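Kinesin-like protein KIF19 (PDB 5GSZ) is a plus-end-directed kinesin-8 motor that depolymerises microtubules at the tips of motile cilia and so regulates cilium length. Local coordinates at residues 156-161 against 169-174; 247-252 against 301-306. All coordinates share one frame; numbering follows the deposited sequence.

Interaction 1: 156-161 against 169-174; sequences EMIRDL and LELRED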
loop_
_atom_site.group_PDB
_atom_site.type_symbol
_atom_site.label_atom_id
_atom_site.label_comp_id
_atom_site.label_asym_id
_atom_site.label_seq_id
_atom_site.Cartn_x
_atom_site.Cartn_y
_atom_site.Cartn_z
ATOM N N GLU A 156 -10.894 -10.114 -7.461
ATOM C CA GLU A 156 -12.107 -9.750 -6.736
ATOM C C GLU A 156 -12.639 -10.861 -5.840
ATOM O O GLU A 156 -13.772 -10.758 -5.362
ATOM C CB GLU A 156 -13.203 -9.281 -7.697
ATOM C CG GLU A 156 -12.742 -8.123 -8.552
ATOM C CD GLU A 156 -12.315 -6.941 -7.710
ATOM O OE1 GLU A 156 -13.155 -6.439 -6.931
ATOM O OE2 GLU A 156 -11.132 -6.539 -7.799
ATOM N N MET A 157 -11.848 -11.902 -5.569
ATOM C CA MET A 157 -12.203 -12.924 -4.586
ATOM C C MET A 157 -11.430 -12.680 -3.293
ATOM O O MET A 157 -10.209 -12.487 -3.313
ATOM C CB MET A 157 -11.915 -14.331 -5.110
ATOM C CG MET A 157 -12.455 -14.622 -6.513
ATOM S SD MET A 157 -14.256 -14.679 -6.689
ATOM C CE MET A 157 -14.656 -16.173 -5.802
ATOM N N ILE A 158 -12.139 -12.700 -2.171
ATOM C CA ILE A 158 -11.549 -12.400 -0.879
ATOM C C ILE A 158 -11.286 -13.691 -0.129
ATOM O O ILE A 158 -12.176 -14.532 0.005
ATOM C CB ILE A 158 -12.457 -11.475 -0.065
ATOM C CG1 ILE A 158 -12.744 -10.216 -0.885
ATOM C CG2 ILE A 158 -11.798 -11.171 1.284
ATOM C CD1 ILE A 158 -13.887 -9.384 -0.360
ATOM N N ARG A 159 -10.073 -13.833 0.382
ATOM C CA ARG A 159 -9.700 -14.933 1.257
ATOM C C ARG A 159 -9.126 -14.380 2.551
ATOM O O ARG A 159 -8.538 -13.294 2.569
ATOM C CB ARG A 159 -8.671 -15.851 0.578
ATOM C CG ARG A 159 -9.246 -16.647 -0.608
ATOM C CD ARG A 159 -8.167 -17.338 -1.454
ATOM N NE ARG A 159 -7.315 -18.241 -0.686
ATOM C CZ ARG A 159 -6.020 -18.040 -0.479
ATOM N NH1 ARG A 159 -5.439 -16.963 -0.990
ATOM N NH2 ARG A 159 -5.306 -18.910 0.233
ATOM N N ASP A 160 -9.302 -15.138 3.635
ATOM C CA ASP A 160 -8.687 -14.829 4.928
ATOM C C ASP A 160 -7.285 -15.416 4.932
ATOM O O ASP A 160 -7.119 -16.634 4.971
ATOM C CB ASP A 160 -9.517 -15.397 6.076
ATOM C CG ASP A 160 -8.872 -15.176 7.456
ATOM O OD1 ASP A 160 -7.749 -14.628 7.554
ATOM O OD2 ASP A 160 -9.502 -15.564 8.466
ATOM N N LEU A 161 -6.272 -14.560 4.908
ATOM C CA LEU A 161 -4.919 -15.086 4.820
ATOM C C LEU A 161 -4.470 -15.797 6.088
ATOM O O LEU A 161 -3.426 -16.457 6.059
ATOM C CB LEU A 161 -3.937 -13.967 4.491
ATOM C CG LEU A 161 -4.062 -13.409 3.089
ATOM C CD1 LEU A 161 -3.201 -12.146 2.989
ATOM C CD2 LEU A 161 -3.668 -14.472 2.048
ATOM N N LEU A 169 -14.832 -15.433 1.219
ATOM C CA LEU A 169 -15.634 -14.635 2.124
ATOM C C LEU A 169 -16.304 -13.504 1.352
ATOM O O LEU A 169 -15.856 -13.107 0.272
ATOM C CB LEU A 169 -14.758 -14.095 3.255
ATOM C CG LEU A 169 -14.025 -15.229 3.977
ATOM C CD1 LEU A 169 -12.824 -14.713 4.755
ATOM C CD2 LEU A 169 -14.976 -16.001 4.891
ATOM N N GLU A 170 -17.408 -13.011 1.905
ATOM C CA GLU A 170 -18.147 -11.901 1.321
ATOM C C GLU A 170 -18.055 -10.669 2.219
ATOM O O GLU A 170 -17.604 -10.731 3.367
ATOM C CB GLU A 170 -19.610 -12.294 1.068
ATOM N N LEU A 171 -18.491 -9.532 1.669
ATOM C CA LEU A 171 -18.436 -8.236 2.341
ATOM C C LEU A 171 -19.813 -7.896 2.894
ATOM O O LEU A 171 -20.743 -7.625 2.127
ATOM C CB LEU A 171 -18.000 -7.148 1.368
ATOM C CG LEU A 171 -16.557 -7.038 0.914
ATOM C CD1 LEU A 171 -16.499 -6.064 -0.259
ATOM C CD2 LEU A 171 -15.692 -6.565 2.069
ATOM N N ARG A 172 -19.941 -7.911 4.217
ATOM C CA ARG A 172 -21.209 -7.603 4.868
ATOM C C ARG A 172 -21.094 -6.358 5.741
ATOM O O ARG A 172 -20.090 -6.159 6.426
ATOM C CB ARG A 172 -21.683 -8.791 5.707
ATOM N N GLU A 173 -22.126 -5.522 5.711
ATOM C CA GLU A 173 -22.142 -4.295 6.498
ATOM C C GLU A 173 -22.534 -4.574 7.945
ATOM O O GLU A 173 -23.608 -5.112 8.214
ATOM C CB GLU A 173 -23.100 -3.274 5.881
ATOM N N ASP A 174 -21.656 -4.205 8.872
ATOM C CA ASP A 174 -21.910 -4.414 10.292
ATOM C C ASP A 174 -21.607 -3.149 11.087
ATOM O O ASP A 174 -20.785 -3.162 12.003
ATOM C CB ASP A 174 -21.064 -5.576 10.817
ATOM C CG ASP A 174 -21.386 -6.888 10.131
ATOM O OD1 ASP A 174 -22.559 -7.091 9.753
ATOM O OD2 ASP A 174 -20.468 -7.718 9.970
#

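Interaction 2: 247-252 against 301-306; sequences FMIDLA and SKLTRL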
loop_
_atom_site.group_PDB
_atom_site.type_symbol
_atom_site.label_atom_id
_atom_site.label_comp_id
_atom_site.label_asym_id
_atom_site.label_seq_id
_atom_site.Cartn_x
_atom_site.Cartn_y
_atom_site.Cartn_z
ATOM N N PHE A 247 -5.478 0.945 7.569
ATOM C CA PHE A 247 -5.368 -0.032 6.494
ATOM C C PHE A 247 -3.960 -0.003 5.937
ATOM O O PHE A 247 -3.454 1.071 5.595
ATOM C CB PHE A 247 -6.344 0.254 5.359
ATOM C CG PHE A 247 -7.734 -0.207 5.626
ATOM C CD1 PHE A 247 -8.096 -1.515 5.389
ATOM C CD2 PHE A 247 -8.693 0.673 6.091
ATOM C CE1 PHE A 247 -9.388 -1.931 5.622
ATOM C CE2 PHE A 247 -9.979 0.250 6.317
ATOM C CZ PHE A 247 -10.322 -1.046 6.084
ATOM N N MET A 248 -3.340 -1.180 5.832
ATOM C CA MET A 248 -1.968 -1.297 5.338
ATOM C C MET A 248 -1.960 -2.291 4.185
ATOM O O MET A 248 -2.192 -3.490 4.385
ATOM C CB MET A 248 -1.009 -1.705 6.455
ATOM C CG MET A 248 -0.773 -0.567 7.433
ATOM S SD MET A 248 0.407 -0.892 8.769
ATOM C CE MET A 248 -0.508 -2.079 9.744
ATOM N N ILE A 249 -1.705 -1.794 2.979
ATOM C CA ILE A 249 -2.007 -2.537 1.767
ATOM C C ILE A 249 -0.742 -2.773 0.961
ATOM O O ILE A 249 0.019 -1.837 0.686
ATOM C CB ILE A 249 -3.074 -1.822 0.932
ATOM C CG1 ILE A 249 -4.348 -1.703 1.773
ATOM C CG2 ILE A 249 -3.318 -2.596 -0.368
ATOM C CD1 ILE A 249 -5.310 -0.652 1.283
ATOM N N ASP A 250 -0.528 -4.044 0.602
ATOM C CA ASP A 250 0.460 -4.500 -0.365
ATOM C C ASP A 250 -0.281 -4.763 -1.675
ATOM O O ASP A 250 -0.895 -5.816 -1.843
ATOM C CB ASP A 250 1.145 -5.756 0.155
ATOM C CG ASP A 250 2.314 -6.200 -0.723
ATOM O OD1 ASP A 250 2.813 -5.391 -1.534
ATOM O OD2 ASP A 250 2.739 -7.368 -0.595
ATOM N N LEU A 251 -0.217 -3.816 -2.605
ATOM C CA LEU A 251 -1.063 -3.861 -3.791
ATOM C C LEU A 251 -0.622 -4.950 -4.765
ATOM O O LEU A 251 0.449 -5.555 -4.648
ATOM C CB LEU A 251 -1.056 -2.527 -4.535
ATOM C CG LEU A 251 -1.792 -1.349 -3.921
ATOM C CD1 LEU A 251 -1.618 -0.101 -4.752
ATOM C CD2 LEU A 251 -3.242 -1.699 -3.809
ATOM N N ALA A 252 -1.474 -5.179 -5.760
ATOM C CA ALA A 252 -1.059 -5.921 -6.931
ATOM C C ALA A 252 -0.019 -5.113 -7.705
ATOM O O ALA A 252 0.146 -3.905 -7.502
ATOM C CB ALA A 252 -2.268 -6.261 -7.805
ATOM N N SER A 301 -14.780 -2.139 -7.051
ATOM C CA SER A 301 -13.981 -3.306 -6.717
ATOM C C SER A 301 -14.142 -3.640 -5.237
ATOM O O SER A 301 -14.593 -2.819 -4.433
ATOM C CB SER A 301 -12.517 -3.052 -7.051
ATOM O OG SER A 301 -12.062 -1.884 -6.397
ATOM N N LYS A 302 -13.794 -4.879 -4.878
ATOM C CA LYS A 302 -13.796 -5.237 -3.465
ATOM C C LYS A 302 -12.936 -4.265 -2.658
ATOM O O LYS A 302 -13.339 -3.821 -1.578
ATOM C CB LYS A 302 -13.313 -6.679 -3.273
ATOM C CG LYS A 302 -14.075 -7.709 -4.095
ATOM C CD LYS A 302 -15.558 -7.803 -3.705
ATOM C CE LYS A 302 -16.355 -8.578 -4.749
ATOM N NZ LYS A 302 -16.438 -7.806 -6.036
ATOM N N LEU A 303 -11.764 -3.884 -3.187
ATOM C CA LEU A 303 -10.885 -3.020 -2.412
ATOM C C LEU A 303 -11.480 -1.636 -2.245
ATOM O O LEU A 303 -11.350 -1.038 -1.173
ATOM C CB LEU A 303 -9.499 -2.955 -3.052
ATOM C CG LEU A 303 -8.463 -1.970 -2.495
ATOM C CD1 LEU A 303 -8.187 -2.267 -1.043
ATOM C CD2 LEU A 303 -7.161 -2.026 -3.283
ATOM N N THR A 304 -12.172 -1.124 -3.265
ATOM C CA THR A 304 -12.848 0.168 -3.127
ATOM C C THR A 304 -13.951 0.108 -2.079
ATOM O O THR A 304 -14.056 0.994 -1.216
ATOM C CB THR A 304 -13.436 0.615 -4.461
ATOM O OG1 THR A 304 -12.382 0.884 -5.387
ATOM C CG2 THR A 304 -14.250 1.866 -4.261
ATOM N N ARG A 305 -14.803 -0.919 -2.160
ATOM C CA ARG A 305 -15.884 -1.059 -1.188
ATOM C C ARG A 305 -15.333 -1.195 0.228
ATOM O O ARG A 305 -15.849 -0.574 1.161
ATOM C CB ARG A 305 -16.780 -2.253 -1.554
ATOM C CG ARG A 305 -17.797 -1.953 -2.678
ATOM C CD ARG A 305 -18.114 -3.177 -3.569
ATOM N NE ARG A 305 -18.821 -4.251 -2.872
ATOM C CZ ARG A 305 -18.983 -5.481 -3.358
ATOM N NH1 ARG A 305 -18.480 -5.804 -4.548
ATOM N NH2 ARG A 305 -19.634 -6.397 -2.649
ATOM N N LEU A 306 -14.254 -1.967 0.403
ATOM C CA LEU A 306 -13.675 -2.112 1.739
ATOM C C LEU A 306 -13.151 -0.783 2.278
ATOM O O LEU A 306 -13.248 -0.522 3.479
ATOM C CB LEU A 306 -12.562 -3.162 1.724
ATOM C CG LEU A 306 -11.696 -3.206 2.982
ATOM C CD1 LEU A 306 -12.563 -3.670 4.130
ATOM C CD2 LEU A 306 -10.485 -4.127 2.857
#

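Interaction 1: 156-161 against 169-174
The carbonyl oxygen of Ile158 accepts a hydrogen bond from the backbone amide of Leu169. The Leu169 N to Ile158 O distance is 3.1 Å. The N-H points almost straight at the oxygen, with an angle of 171°, although the donor stands 27° off the carbonyl plane. This is the one hydrogen bond between 156-161 and 169-174, and the rest of the contact is apolar.

Ile158 reaches out with its longer branch, which is extended. Ile158 CD1 lies 3.8 Å from Leu171 CG, and the two side chains cross at about a right angle. Nearer the backbone, Ile158 CB sits 3.8 Å from Leu169 O.

Strand 157-160 is an outermost strand of the central mixed sheet of the kinesin motor domain, next to strand 142-154. Strand 171-173 belongs to a separate two-stranded antiparallel sheet with strand 179-181. The contact therefore fastens a small hairpin to the edge of the main sheet. Its place in the chain is consistent with loop 8 of kinesins, which takes part in microtubule binding.

Leu169 sends one methyl the other way, toward Asp160. Leu169 CD1 comes to 3.6 Å from Asp160 CB, lies close to Asp160 N as well, and touches no carboxylate oxygen. The Asp160 carboxylate is occupied on both oxygens. OD2 is bonded to Thr185 OG1, and OD1 to the amide of Leu162. CG of Asp160 is anti to the backbone N (chi1 176°), an orientation consistent with those two bonds. Val181 of strand 179-181 touches Ile158, Leu169 and Leu171, giving the three side chains a common neighbour. Arg159 turns away from the hairpin, and its guanidinium is held by Glu152 and by the carbonyl oxygen of Gln205.

Interaction 2: 247-252 against 301-306
Leu303 and Leu306 bring helix 302-307 against Phe247, Ile249 and Leu251. Ser301 stands just before the helix as its N-cap. Its OG accepts from Thr304 N at 3.2 Å, and Thr304 OG1 also donates to Ser301 OG at 3.0 Å. One serine oxygen thus takes two bonds from the same residue in the first turn. Backbone bonds from Arg305 N to Ser301 O and from Leu306 N to Lys302 O continue the turn.

Leu303 divides its two methyls between two partners. CG is anti to the backbone N, with chi1 173°, and the fork opens toward the strand. Leu303 CD1 meets Ile249 CD1 at 4.0 Å. Leu303 CD2 meets Leu251 CD2, also at 4.0 Å, and there the side chains cross at about a right angle.

Leu306, one turn after Leu303, meets the ring of Phe247. Leu306 CD2 lies 3.7 Å from Phe247 CE1. Leu306 CD1 is 4.0 Å from Phe247 CZ. The leucine comes at the ring obliquely, and both of its methyls and CG bear on the same corner. Val223, Gln225, Thr99 and Ser310 also touch the phenylalanine. Cutting Leu306 back to an alanine removes CG and both methyls, which is likely to open a gap beside CE1 and CZ and give the Phe247 ring more freedom to turn.

No hydrogen bond joins the two segments; between them the contact is apolar. Strand 242-250 is an inner strand, with 97-103 on one side and 220-232 on the other. It leads into Asp250-Leu251-Ala252, the start of the kinesin switch II sequence. A helix laid over the central sheet is characteristic of the P-loop NTPase fold of the kinesin motor domain.

Both contacts reach the same central sheet, and their centres are about 11 Å apart. Helix 302-307 connects them. Glu156 OE1 lies 2.7 Å from Lys302 N, a probable hydrogen bond at the start of that helix. Leu171 CD1 also packs 4.0 Å from Lys302 CD, and one turn on it lies 3.9 Å from Arg305 NE. The helix thus touches the hairpin of interaction 1 while its leucines cover the strand of interaction 2. Interaction 2 is closer to the nucleotide: the Leu251 side chain is about 8 Å from the bound ADP. Asp250 OD2 hydrogen-bonds to Thr111 OG1 of the ADP pocket and makes a salt bridge with Arg206. Interaction 1 lies away from that pocket.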